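Local coordinates for NreA (Staphylococcus aureus subsp. aureus, PDB 6K2H), which is a GAF-domain signalling protein that probably senses nitrate, and is here a variant altered in its nitrate-binding site, at residues F32-K37 with P41-Y46; G74-I79 with P131-N136. The protein carries 1 engineered substitution. All blocks are in the same frame, centred on the assembly; numbering follows the deposited sequence. Where two conformers were deposited one is given.

Contact 1 of 2, residues F32-K37 with P41-Y46. With EDO (1,2-ethanediol), chain B.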
ATOM      1  N   PHE A  32      -1.550  -1.535   8.447  1.00 20.43           N
ATOM      2  CA  PHE A  32      -1.788  -0.946   9.840  1.00 24.34           C
ATOM      3  C   PHE A  32      -0.856  -1.739  10.726  1.00 25.25           C
ATOM      4  O   PHE A  32      -0.484  -2.908  10.376  1.00 22.03           O
ATOM      5  CB  PHE A  32      -3.229  -1.308  10.396  1.00 25.44           C
ATOM      6  CG  PHE A  32      -4.370  -0.808   9.613  1.00 27.62           C
ATOM      7  CD1 PHE A  32      -5.402  -1.669   9.236  1.00 32.94           C
ATOM      8  CD2 PHE A  32      -4.493   0.546   9.379  1.00 37.94           C
ATOM      9  CE1 PHE A  32      -6.494  -1.183   8.613  1.00 35.39           C
ATOM     10  CE2 PHE A  32      -5.585   1.048   8.726  1.00 38.68           C
ATOM     11  CZ  PHE A  32      -6.592   0.171   8.351  1.00 39.95           C
ATOM     12  N   TYR A  33      -0.543  -1.223  11.944  1.00 23.00           N
ATOM     13  CA  TYR A  33       0.108  -2.075  12.952  1.00 22.12           C
ATOM     14  C   TYR A  33      -0.735  -3.356  13.234  1.00 19.22           C
ATOM     15  O   TYR A  33      -1.954  -3.304  13.228  1.00 25.05           O
ATOM     16  CB  TYR A  33       0.354  -1.324  14.282  1.00 19.56           C
ATOM     17  CG  TYR A  33       1.509  -0.375  14.135  1.00 24.63           C
ATOM     18  CD1 TYR A  33       2.812  -0.843  14.126  1.00 25.35           C
ATOM     19  CD2 TYR A  33       1.308   0.980  14.032  1.00 27.97           C
ATOM     20  CE1 TYR A  33       3.872   0.039  13.959  1.00 28.30           C
ATOM     21  CE2 TYR A  33       2.374   1.853  13.828  1.00 29.54           C
ATOM     22  CZ  TYR A  33       3.648   1.355  13.850  1.00 31.47           C
ATOM     23  OH  TYR A  33       4.691   2.225  13.688  1.00 32.09           O
ATOM     24  N   GLU A  34      -0.034  -4.477  13.371  1.00 23.47           N
ATOM     25  CA  GLU A  34      -0.622  -5.781  13.681  1.00 28.22           C
ATOM     26  C   GLU A  34      -1.338  -5.834  15.011  1.00 27.08           C
ATOM     27  O   GLU A  34      -2.409  -6.404  15.130  1.00 29.14           O
ATOM     28  CB  GLU A  34       0.471  -6.865  13.659  1.00 32.70           C
ATOM     29  CG  GLU A  34      -0.127  -8.262  13.796  1.00 32.29           C
ATOM     30  CD  GLU A  34       0.910  -9.332  13.709  1.00 37.20           C
ATOM     31  OE1 GLU A  34       1.987  -9.169  14.347  1.00 39.10           O
ATOM     32  OE2 GLU A  34       0.563 -10.365  13.073  1.00 44.45           O
ATOM     33  N   SER A  35      -0.803  -5.161  15.997  1.00 27.19           N
ATOM     34  CA  SER A  35      -1.486  -5.035  17.279  1.00 28.89           C
ATOM     35  C   SER A  35      -1.122  -3.731  17.969  1.00 29.95           C
ATOM     36  O   SER A  35      -0.229  -2.976  17.530  1.00 28.29           O
ATOM     37  CB  SER A  35      -1.017  -6.190  18.156  1.00 32.82           C
ATOM     38  OG  SER A  35       0.417  -6.065  18.352  1.00 33.10           O
ATOM     39  N   ASN A  36      -1.737  -3.537  19.134  1.00 35.50           N
ATOM     40  CA  ASN A  36      -1.449  -2.376  19.992  1.00 37.57           C
ATOM     41  C   ASN A  36      -0.255  -2.530  20.906  1.00 42.60           C
ATOM     42  O   ASN A  36      -0.018  -1.666  21.777  1.00 37.72           O
ATOM     43  CB  ASN A  36      -2.709  -1.942  20.766  1.00 37.93           C
ATOM     44  CG  ASN A  36      -3.249  -2.993  21.714  1.00 40.69           C
ATOM     45  OD1 ASN A  36      -4.418  -2.901  22.087  1.00 46.04           O
ATOM     46  ND2 ASN A  36      -2.444  -3.983  22.095  1.00 37.95           N
ATOM     47  N   LYS A  37       0.546  -3.565  20.658  1.00 40.21           N
ATOM     48  CA  LYS A  37       1.751  -3.826  21.442  1.00 43.29           C
ATOM     49  C   LYS A  37       2.926  -2.995  20.939  1.00 44.32           C
ATOM     50  O   LYS A  37       3.076  -2.750  19.715  1.00 35.64           O
ATOM     51  CB  LYS A  37       2.108  -5.311  21.389  1.00 46.65           C
ATOM     52  CG  LYS A  37       0.968  -6.249  21.790  1.00 49.44           C
ATOM     53  CD  LYS A  37       1.270  -7.713  21.455  1.00 50.47           C
ATOM     54  CE  LYS A  37       2.645  -8.138  21.964  1.00 52.12           C
ATOM     55  NZ  LYS A  37       2.781  -9.600  22.171  1.00 46.18           N
ATOM     56  N   PRO A  41       4.786  -5.270  14.546  1.00 29.27           N
ATOM     57  CA  PRO A  41       5.137  -4.964  13.170  1.00 27.01           C
ATOM     58  C   PRO A  41       3.927  -4.354  12.455  1.00 23.64           C
ATOM     59  O   PRO A  41       2.848  -4.229  13.056  1.00 25.57           O
ATOM     60  CB  PRO A  41       5.435  -6.322  12.591  1.00 29.80           C
ATOM     61  CG  PRO A  41       4.549  -7.242  13.355  1.00 33.15           C
ATOM     62  CD  PRO A  41       4.491  -6.700  14.752  1.00 30.43           C
ATOM     63  N   ILE A  42       4.150  -4.045  11.202  1.00 22.91           N
ATOM     64  CA  ILE A  42       3.057  -3.583  10.299  1.00 23.58           C
ATOM     65  C   ILE A  42       2.721  -4.729   9.328  1.00 23.61           C
ATOM     66  O   ILE A  42       3.616  -5.453   8.863  1.00 25.64           O
ATOM     67  CB  ILE A  42       3.543  -2.353   9.551  1.00 26.27           C
ATOM     68  CG1 ILE A  42       3.703  -1.204  10.557  1.00 26.58           C
ATOM     69  CG2 ILE A  42       2.605  -1.993   8.420  1.00 26.50           C
ATOM     70  CD1 ILE A  42       4.658  -0.133  10.106  1.00 28.69           C
ATOM     71  N   LYS A  43       1.434  -4.872   9.034  1.00 21.70           N
ATOM     72  CA  LYS A  43       0.971  -5.858   8.078  1.00 25.66           C
ATOM     73  C   LYS A  43       0.002  -5.299   7.114  1.00 20.72           C
ATOM     74  O   LYS A  43      -0.656  -4.321   7.413  1.00 21.53           O
ATOM     75  CB  LYS A  43       0.361  -7.049   8.804  1.00 28.27           C
ATOM     76  CG  LYS A  43       1.465  -7.765   9.607  1.00 35.05           C
ATOM     77  CD  LYS A  43       1.075  -9.163  10.061  1.00 38.80           C
ATOM     78  CE  LYS A  43       1.038 -10.160   8.941  1.00 42.79           C
ATOM     79  NZ  LYS A  43       2.281 -10.953   8.760  1.00 46.79           N
ATOM     80  N   TRP A  44      -0.064  -5.942   5.947  1.00 21.61           N
ATOM     81  CA  TRP A  44      -1.116  -5.658   4.996  1.00 19.66           C
ATOM     82  C   TRP A  44      -2.365  -6.411   5.480  1.00 21.54           C
ATOM     83  O   TRP A  44      -2.401  -7.660   5.407  1.00 23.44           O
ATOM     84  CB  TRP A  44      -0.734  -6.051   3.601  1.00 19.56           C
ATOM     85  CG  TRP A  44       0.494  -5.351   3.072  1.00 18.63           C
ATOM     86  CD1 TRP A  44       1.745  -5.857   2.997  1.00 19.71           C
ATOM     87  CD2 TRP A  44       0.558  -4.004   2.625  1.00 18.09           C
ATOM     88  NE1 TRP A  44       2.607  -4.871   2.442  1.00 21.31           N
ATOM     89  CE2 TRP A  44       1.896  -3.722   2.270  1.00 19.91           C
ATOM     90  CE3 TRP A  44      -0.399  -2.974   2.539  1.00 16.99           C
ATOM     91  CZ2 TRP A  44       2.283  -2.475   1.752  1.00 20.03           C
ATOM     92  CZ3 TRP A  44      -0.025  -1.759   2.073  1.00 18.16           C
ATOM     93  CH2 TRP A  44       1.301  -1.496   1.671  1.00 18.27           C
ATOM     94  N   HIS A  45      -3.300  -5.651   6.007  1.00 19.81           N
ATOM     95  CA  HIS A  45      -4.500  -6.162   6.696  0.51 21.36           C
ATOM     96  C   HIS A  45      -5.610  -6.446   5.671  1.00 25.23           C
ATOM     97  O   HIS A  45      -6.354  -7.413   5.836  1.00 26.11           O
ATOM     98  CB  HIS A  45      -5.054  -5.188   7.764  0.51 22.44           C
ATOM     99  CG  HIS A  45      -4.336  -5.223   9.097  0.51 22.44           C
ATOM    100  ND1 HIS A  45      -3.017  -4.870   9.245  0.51 23.74           N
ATOM    101  CD2 HIS A  45      -4.763  -5.576  10.336  0.51 25.36           C
ATOM    102  CE1 HIS A  45      -2.641  -5.042  10.500  0.51 20.19           C
ATOM    103  NE2 HIS A  45      -3.695  -5.432  11.194  0.51 26.31           N
ATOM    104  N   TYR A  46      -5.744  -5.555   4.713  1.00 20.78           N
ATOM    105  CA  TYR A  46      -6.766  -5.664   3.626  1.00 21.78           C
ATOM    106  C   TYR A  46      -6.144  -5.554   2.282  1.00 23.31           C
ATOM    107  O   TYR A  46      -5.225  -4.768   2.091  1.00 19.06           O
ATOM    108  CB  TYR A  46      -7.868  -4.597   3.756  1.00 22.74           C
ATOM    109  CG  TYR A  46      -8.579  -4.618   5.064  1.00 24.08           C
ATOM    110  CD1 TYR A  46      -9.618  -5.481   5.276  1.00 30.80           C
ATOM    111  CD2 TYR A  46      -8.161  -3.797   6.117  1.00 28.85           C
ATOM    112  CE1 TYR A  46     -10.266  -5.523   6.505  1.00 35.29           C
ATOM    113  CE2 TYR A  46      -8.792  -3.833   7.352  1.00 34.51           C
ATOM    114  CZ  TYR A  46      -9.809  -4.729   7.550  1.00 33.86           C
ATOM    115  OH  TYR A  46     -10.431  -4.707   8.766  1.00 40.17           O
TER
HETATM  116  C1  EDO B 201       5.626  -4.318   1.660  1.00 21.81           C
HETATM  117  O1  EDO B 201       5.149  -5.213   0.923  1.00 33.37           O
HETATM  118  C2  EDO B 201       5.894  -3.120   1.037  1.00 25.41           C
HETATM  119  O2  EDO B 201       5.908  -2.308   2.122  1.00 37.36           O
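Phe32 and Lys43 form a hydrogen-bonded antiparallel pair at the loop end of the beta hairpin 27-33/42-48 of the GAF-domain sheet, with Lys43 N giving a nearly straight bond to Phe32 O (3.1 Å). Tyr33 and Ile42 follow as a non-hydrogen-bonded pair, and Glu34 N then reaches Pro41 O at 2.9 Å, just as the chain leaves the strand. On one face of the sheet, in one of the two conformers built for His45, Phe32 turns its ring edge to the face of His45, planes 66° apart, while its CB lies over that same imidazole, 4.0 Å from the centroid. The next ring atom, CE1, meets Tyr46 CE2 edge to edge. The side chains of Tyr33 and Ile42 diverge at their start, yet Ile42 CG1 sits over one face of the Tyr33 ring, and both touch Met71 of helix 65-73. Glu34 runs out extended, CG anti to the backbone N (chi1 -173°), so that its carboxylate straddles two neighbours: OE1 rests against Pro41 CG and OE2 against Lys43 CD. Lys43 NZ bends off to the carbonyls of Lys56 and Ile58 instead. Trp44 NE1 holds an ethanediol, probably from the crystallisation liquor. His45 and Tyr46 both face Ile30 in a classic beta bulge. Lys43 O takes two donors, Phe32 N nearly head-on and, in that same conformer, His45 ND1 (3.0 Å) from above the carbonyl plane.

Contact 2 of 2, residues G74-I79 with P131-N136; sequences GKRMVI and PKIFDN
The edge strand 77-79 of the antiparallel GAF-domain sheet, together with the turn leading into it from helix 65-73, meets the irregular segment 131-136 that runs up to the short helix 136-140. No hydrogen bond joins the two; their backbones stay apart, with Val78 CA and Ile133 CA 7.9 Å from one another, and side chains bridge the space. Ile133 does most of the work, sending its two branches to different partners. Its CD1 comes tip to tip with Val78, 3.7 Å from CG1 and a little farther from CG2. Its other branch, CG2, stands anti to the backbone N and lies over one face of the Arg76 guanidinium, 3.7 Å above the plane and displaced toward the NE side of the group. Arg76 gets there with CG tucked between its backbone N and carbonyl carbon (chi1 60°), after which the chain runs extended to NE and crosses Ile133 at about a right angle. Asp135 lies nearby, but Arg76 NH1 and Asp135 OD2 remain 4.7 Å apart, too far for a salt bridge. Phe134 turns its side chain away from Arg76 and onto Leu106 of strand 104-112, which Val78 also touches. What Phe134 offers Arg76 is its backbone: the carbonyl O lies 3.7 Å from Arg76 CD.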
ATOM      1  N   GLY A  74       5.487   9.987   6.938  1.00 29.70           N
ATOM      2  CA  GLY A  74       4.286  10.738   6.642  1.00 28.28           C
ATOM      3  C   GLY A  74       4.121  11.326   5.253  1.00 28.74           C
ATOM      4  O   GLY A  74       3.312  12.242   5.043  1.00 35.28           O
ATOM      5  N   LYS A  75       4.860  10.786   4.274  1.00 29.81           N
ATOM      6  CA  LYS A  75       4.944  11.328   2.919  1.00 31.40           C
ATOM      7  C   LYS A  75       4.552  10.213   1.971  1.00 26.51           C
ATOM      8  O   LYS A  75       4.918   9.073   2.218  1.00 29.92           O
ATOM      9  CB  LYS A  75       6.395  11.754   2.552  1.00 34.05           C
ATOM     10  CG  LYS A  75       7.006  12.840   3.420  1.00 43.25           C
ATOM     11  CD  LYS A  75       6.596  14.226   2.937  1.00 52.85           C
ATOM     12  CE  LYS A  75       6.445  15.225   4.100  1.00 59.24           C
ATOM     13  NZ  LYS A  75       7.746  15.398   4.795  1.00 60.03           N
ATOM     14  N   ARG A  76       3.809  10.550   0.920  1.00 26.18           N
ATOM     15  CA  ARG A  76       3.477   9.530  -0.121  1.00 27.64           C
ATOM     16  C   ARG A  76       4.753   9.042  -0.803  1.00 27.21           C
ATOM     17  O   ARG A  76       5.797   9.737  -0.845  1.00 26.11           O
ATOM     18  CB  ARG A  76       2.501  10.042  -1.116  1.00 30.19           C
ATOM     19  CG  ARG A  76       2.954  11.269  -1.896  1.00 35.65           C
ATOM     20  CD  ARG A  76       2.072  11.386  -3.128  1.00 38.39           C
ATOM     21  NE  ARG A  76       2.072  12.731  -3.683  1.00 43.13           N
ATOM     22  CZ  ARG A  76       3.064  13.316  -4.328  1.00 53.85           C
ATOM     23  NH1 ARG A  76       2.890  14.573  -4.748  1.00 54.22           N
ATOM     24  NH2 ARG A  76       4.225  12.688  -4.567  1.00 60.93           N
ATOM     25  N   MET A  77       4.677   7.834  -1.338  1.00 25.95           N
ATOM     26  CA  MET A  77       5.752   7.286  -2.180  1.00 26.27           C
ATOM     27  C   MET A  77       5.156   6.915  -3.497  1.00 25.99           C
ATOM     28  O   MET A  77       4.091   6.283  -3.540  1.00 24.26           O
ATOM     29  CB  MET A  77       6.316   6.037  -1.525  1.00 31.60           C
ATOM     30  CG  MET A  77       7.047   6.260  -0.250  1.00 44.12           C
ATOM     31  SD  MET A  77       7.893   4.746   0.283  1.00 51.69           S
ATOM     32  CE  MET A  77       8.792   4.330  -1.222  1.00 43.29           C
ATOM     33  N   VAL A  78       5.798   7.321  -4.572  1.00 24.59           N
ATOM     34  CA  VAL A  78       5.289   7.079  -5.901  1.00 24.83           C
ATOM     35  C   VAL A  78       6.367   6.404  -6.683  1.00 25.98           C
ATOM     36  O   VAL A  78       7.506   6.903  -6.742  1.00 22.57           O
ATOM     37  CB  VAL A  78       4.898   8.370  -6.592  1.00 25.12           C
ATOM     38  CG1 VAL A  78       4.434   8.088  -7.991  1.00 25.63           C
ATOM     39  CG2 VAL A  78       3.799   9.114  -5.873  1.00 26.10           C
ATOM     40  N   ILE A  79       6.056   5.248  -7.236  1.00 21.24           N
ATOM     41  CA  ILE A  79       6.966   4.582  -8.167  1.00 23.14           C
ATOM     42  C   ILE A  79       6.284   4.367  -9.511  1.00 22.86           C
ATOM     43  O   ILE A  79       5.416   3.485  -9.659  1.00 19.02           O
ATOM     44  CB  ILE A  79       7.489   3.260  -7.580  1.00 23.25           C
ATOM     45  CG1 ILE A  79       8.016   3.490  -6.179  1.00 26.82           C
ATOM     46  CG2 ILE A  79       8.455   2.617  -8.545  1.00 22.74           C
ATOM     47  CD1 ILE A  79       8.432   2.227  -5.492  1.00 26.72           C
ATOM     48  N   PRO A 131      -3.023   6.075 -13.009  1.00 24.41           N
ATOM     49  CA  PRO A 131      -3.849   7.096 -13.659  1.00 27.95           C
ATOM     50  C   PRO A 131      -3.605   8.491 -13.168  1.00 26.66           C
ATOM     51  O   PRO A 131      -3.610   9.368 -13.978  1.00 36.21           O
ATOM     52  CB  PRO A 131      -5.288   6.637 -13.382  1.00 26.64           C
ATOM     53  CG  PRO A 131      -5.205   5.190 -13.108  1.00 28.46           C
ATOM     54  CD  PRO A 131      -3.845   5.074 -12.361  1.00 25.95           C
ATOM     55  N   LYS A 132      -3.473   8.682 -11.844  1.00 26.11           N
ATOM     56  CA  LYS A 132      -3.440   9.975 -11.174  1.00 27.88           C
ATOM     57  C   LYS A 132      -2.789   9.846  -9.783  1.00 31.83           C
ATOM     58  O   LYS A 132      -3.015   8.865  -9.074  1.00 31.13           O
ATOM     59  CB  LYS A 132      -4.879  10.422 -11.014  1.00 30.15           C
ATOM     60  CG  LYS A 132      -5.079  11.648 -10.244  1.00 29.22           C
ATOM     61  CD  LYS A 132      -6.573  12.049 -10.250  1.00 24.01           C
ATOM     62  CE  LYS A 132      -6.647  13.437  -9.783  1.00 24.90           C
ATOM     63  NZ  LYS A 132      -8.051  13.941  -9.903  1.00 23.82           N
ATOM     64  N   ILE A 133      -1.980  10.830  -9.413  1.00 30.44           N
ATOM     65  CA  ILE A 133      -1.276  10.860  -8.103  1.00 34.81           C
ATOM     66  C   ILE A 133      -2.202  11.645  -7.161  1.00 39.17           C
ATOM     67  O   ILE A 133      -2.572  12.760  -7.503  1.00 48.38           O
ATOM     68  CB  ILE A 133       0.039  11.672  -8.333  1.00 32.05           C
ATOM     69  CG1 ILE A 133       0.876  10.943  -9.377  1.00 43.69           C
ATOM     70  CG2 ILE A 133       0.859  11.877  -7.083  1.00 36.73           C
ATOM     71  CD1 ILE A 133       1.151   9.484  -9.024  1.00 39.84           C
ATOM     72  N   PHE A 134      -2.573  11.084  -6.012  1.00 29.39           N
ATOM     73  CA  PHE A 134      -3.364  11.746  -4.990  1.00 33.32           C
ATOM     74  C   PHE A 134      -2.550  12.321  -3.841  1.00 37.19           C
ATOM     75  O   PHE A 134      -1.584  11.718  -3.382  1.00 42.83           O
ATOM     76  CB  PHE A 134      -4.358  10.751  -4.376  1.00 30.05           C
ATOM     77  CG  PHE A 134      -5.256  10.151  -5.386  1.00 30.25           C
ATOM     78  CD1 PHE A 134      -6.045  10.972  -6.149  1.00 35.23           C
ATOM     79  CD2 PHE A 134      -5.301   8.780  -5.590  1.00 38.14           C
ATOM     80  CE1 PHE A 134      -6.890  10.435  -7.113  1.00 39.71           C
ATOM     81  CE2 PHE A 134      -6.147   8.230  -6.545  1.00 37.60           C
ATOM     82  CZ  PHE A 134      -6.927   9.066  -7.321  1.00 38.12           C
ATOM     83  N   ASP A 135      -3.016  13.486  -3.403  1.00 42.33           N
ATOM     84  CA  ASP A 135      -2.547  14.219  -2.229  1.00 48.47           C
ATOM     85  C   ASP A 135      -3.202  13.686  -0.994  1.00 47.84           C
ATOM     86  O   ASP A 135      -4.149  12.921  -1.094  1.00 40.44           O
ATOM     87  CB  ASP A 135      -3.029  15.695  -2.315  1.00 51.38           C
ATOM     88  CG  ASP A 135      -1.948  16.633  -2.566  1.00 52.59           C
ATOM     89  OD1 ASP A 135      -2.287  17.756  -2.966  1.00 64.34           O
ATOM     90  OD2 ASP A 135      -0.773  16.284  -2.362  1.00 73.63           O
ATOM     91  N   ASN A 136      -2.759  14.185   0.159  1.00 48.39           N
ATOM     92  CA  ASN A 136      -3.460  13.970   1.429  1.00 49.57           C
ATOM     93  C   ASN A 136      -4.856  14.545   1.385  1.00 45.13           C
ATOM     94  O   ASN A 136      -5.802  13.942   1.873  1.00 41.67           O
ATOM     95  CB  ASN A 136      -2.722  14.644   2.606  1.00 51.06           C
ATOM     96  CG  ASN A 136      -1.409  13.977   2.966  1.00 46.30           C
ATOM     97  OD1 ASN A 136      -1.277  12.758   2.943  1.00 43.36           O
ATOM     98  ND2 ASN A 136      -0.438  14.794   3.373  1.00 53.61           N
TER

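Overall arrangement
Contacts 1 and 2 reach the same five-stranded antiparallel sheet at its two borders: strand 42-48 of contact 1 is outermost at one side, strand 77-79 of contact 2 at the other. Their centres are 21 Å apart, on opposite sides of the chain's centre, and their nearest atoms about 9 Å apart, so they do not touch. Along the chain they come in series, a close hairpin first and then a pairing of distant segments. Helix 65-73 is touched by both: by Tyr33, Ile42 and Trp44 in contact 1 and by Met77 and Ile79 in contact 2. The ethanediol on Trp44 also bonds to Ala67 N of that helix and to Ile96 N.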